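Local coordinates for high affinity transport system protein p37 (Mycoplasma hyorhinis, PDB 3EKI), which binds thiamine diphosphate outside the membrane as the lipoprotein component of a high-affinity transport system, at residues E132-K135 with G139-T142. Numbering follows the deposited sequence.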
ATOM      1  N   GLU A 132      -8.956  -2.393 -11.186  1.00 12.86           N
ATOM      2  CA  GLU A 132      -9.820  -1.443 -11.901  1.00 11.84           C
ATOM      3  C   GLU A 132      -9.329  -1.263 -13.339  1.00 16.26           C
ATOM      4  O   GLU A 132     -10.101  -1.092 -14.289  1.00 14.33           O
ATOM      5  CB  GLU A 132      -9.860  -0.116 -11.174  1.00 16.08           C
ATOM      6  CG  GLU A 132     -10.420  -0.085  -9.767  1.00 16.29           C
ATOM      7  CD  GLU A 132     -11.911  -0.330  -9.663  1.00 22.82           C
ATOM      8  OE1 GLU A 132     -12.577  -0.264 -10.718  1.00 24.56           O
ATOM      9  OE2 GLU A 132     -12.416  -0.580  -8.542  1.00 22.41           O
ATOM     10  N   PHE A 133      -8.007  -1.306 -13.542  1.00 13.72           N
ATOM     11  CA  PHE A 133      -7.484  -1.141 -14.904  1.00 12.30           C
ATOM     12  C   PHE A 133      -7.881  -2.335 -15.761  1.00 13.14           C
ATOM     13  O   PHE A 133      -8.306  -2.209 -16.912  1.00 15.33           O
ATOM     14  CB  PHE A 133      -5.962  -0.984 -14.850  1.00 12.56           C
ATOM     15  CG  PHE A 133      -5.296  -0.880 -16.214  1.00 10.79           C
ATOM     16  CD1 PHE A 133      -5.213   0.333 -16.865  1.00 12.05           C
ATOM     17  CD2 PHE A 133      -4.750  -1.992 -16.824  1.00 13.51           C
ATOM     18  CE1 PHE A 133      -4.605   0.445 -18.106  1.00 13.34           C
ATOM     19  CE2 PHE A 133      -4.142  -1.895 -18.081  1.00 10.89           C
ATOM     20  CZ  PHE A 133      -4.055  -0.675 -18.703  1.00 10.78           C
ATOM     21  N   LEU A 134      -7.727  -3.531 -15.195  1.00 11.32           N
ATOM     22  CA  LEU A 134      -8.037  -4.744 -15.953  1.00 11.33           C
ATOM     23  C   LEU A 134      -9.532  -4.931 -16.166  1.00 19.43           C
ATOM     24  O   LEU A 134      -9.943  -5.578 -17.132  1.00 17.95           O
ATOM     25  CB  LEU A 134      -7.380  -5.936 -15.261  1.00 11.07           C
ATOM     26  CG  LEU A 134      -5.880  -6.057 -15.519  1.00 11.69           C
ATOM     27  CD1 LEU A 134      -5.245  -7.110 -14.631  1.00 15.30           C
ATOM     28  CD2 LEU A 134      -5.603  -6.417 -16.975  1.00 14.47           C
ATOM     29  N   LYS A 135     -10.377  -4.361 -15.308  1.00 17.70           N
ATOM     30  CA  LYS A 135     -11.817  -4.387 -15.554  1.00 18.34           C
ATOM     31  C   LYS A 135     -12.132  -3.678 -16.867  1.00 19.61           C
ATOM     32  O   LYS A 135     -12.959  -4.123 -17.651  1.00 25.78           O
ATOM     33  CB  LYS A 135     -12.546  -3.732 -14.383  1.00 23.15           C
ATOM     34  CG  LYS A 135     -13.882  -4.363 -14.045  1.00 42.28           C
ATOM     35  CD  LYS A 135     -14.127  -4.443 -12.546  1.00 56.58           C
ATOM     36  CE  LYS A 135     -15.582  -4.720 -12.208  1.00 65.77           C
ATOM     37  NZ  LYS A 135     -16.293  -5.542 -13.227  1.00 76.01           N
ATOM     38  N   GLY A 139      -7.409  -8.765 -19.797  1.00 17.70           N
ATOM     39  CA  GLY A 139      -6.293  -9.566 -20.199  1.00 20.47           C
ATOM     40  C   GLY A 139      -5.190  -8.852 -20.936  1.00 23.97           C
ATOM     41  O   GLY A 139      -4.370  -9.539 -21.569  1.00 21.81           O
ATOM     42  N   ILE A 140      -5.131  -7.529 -20.883  1.00 13.76           N
ATOM     43  CA  ILE A 140      -4.201  -6.754 -21.697  1.00 11.55           C
ATOM     44  C   ILE A 140      -2.763  -6.873 -21.187  1.00 14.01           C
ATOM     45  O   ILE A 140      -1.858  -6.696 -22.008  1.00 12.09           O
ATOM     46  CB  ILE A 140      -4.624  -5.284 -21.777  1.00 14.20           C
ATOM     47  CG1 ILE A 140      -3.950  -4.463 -22.876  1.00 19.77           C
ATOM     48  CG2 ILE A 140      -4.432  -4.603 -20.419  1.00 15.28           C
ATOM     49  CD1 ILE A 140      -4.677  -3.136 -23.077  1.00 27.46           C
ATOM     50  N   ILE A 141      -2.607  -7.145 -19.902  1.00 11.06           N
ATOM     51  CA  ILE A 141      -1.331  -7.385 -19.217  1.00  5.60           C
ATOM     52  C   ILE A 141      -1.549  -8.583 -18.299  1.00  9.64           C
ATOM     53  O   ILE A 141      -2.702  -8.987 -18.042  1.00 10.48           O
ATOM     54  CB  ILE A 141      -0.781  -6.157 -18.475  1.00  8.67           C
ATOM     55  CG1 ILE A 141      -1.716  -5.635 -17.392  1.00 13.03           C
ATOM     56  CG2 ILE A 141      -0.407  -5.034 -19.446  1.00  9.04           C
ATOM     57  CD1 ILE A 141      -1.257  -4.391 -16.646  1.00 17.67           C
ATOM     58  N   THR A 142      -0.497  -9.216 -17.787  1.00  8.57           N
ATOM     59  CA  THR A 142      -0.599 -10.473 -17.083  1.00  5.73           C
ATOM     60  C   THR A 142      -0.064 -10.442 -15.668  1.00  9.56           C
ATOM     61  O   THR A 142       1.140 -10.366 -15.416  1.00  9.03           O
ATOM     62  CB  THR A 142       0.215 -11.553 -17.865  1.00  9.70           C
ATOM     63  OG1 THR A 142      -0.263 -11.555 -19.216  1.00 10.95           O
ATOM     64  CG2 THR A 142       0.009 -12.910 -17.248  1.00 10.85           C
TER
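L134, F133 and I141 bring the last turn of helix 127-136 against the start of strand 141-152, joined by I140, where the chain turns back sharply after only three intervening residues. L134 gives up the most surface. Its CD2 methyl lies 4.1 Å from I140 CG2 and 4.0 Å from I141 CG1, and reaches the backbone of 139-142 at G139 N (4.1 Å) and I141 O (4.0 Å). A branched leucine suits this place because one methyl can touch three successive residues while the nearest alpha carbons, those of L134 and G139, stay 6.7 Å apart.

With CG anti to the backbone N (chi1 177°), the F133 ring extends toward the two isoleucines, its size letting one apolar corner, CE2, meet both I140 CG2 at 3.6 Å and I141 CD1 at 4.1 Å. F133 crosses each isoleucine at roughly a right angle; L134 and I141 meet at a slant. Beta-branching serves both isoleucines: I140 presents its CG2 methyl to ring and leucine alike, whereas I141 sets CG1 between its own backbone N and carbonyl carbon (chi1 60°), carrying CG1 to L134 and CD1 to the phenylalanine.

G139, lacking a CB, easily tolerates its positive phi of 62°, and its carbonyl oxygen accepts a hydrogen bond from K350 NZ. F133, I140 and I141 also touch S114 of helix 106-115, while T142 pairs with F348 in the antiparallel sheet. The F133 side chain lies about 11 Å from the bound thiamine diphosphate. No hydrogen bond crosses between the segments: their contact is apolar and non-directional, so fit of shape rather than bond geometry sets how helix end and strand start meet.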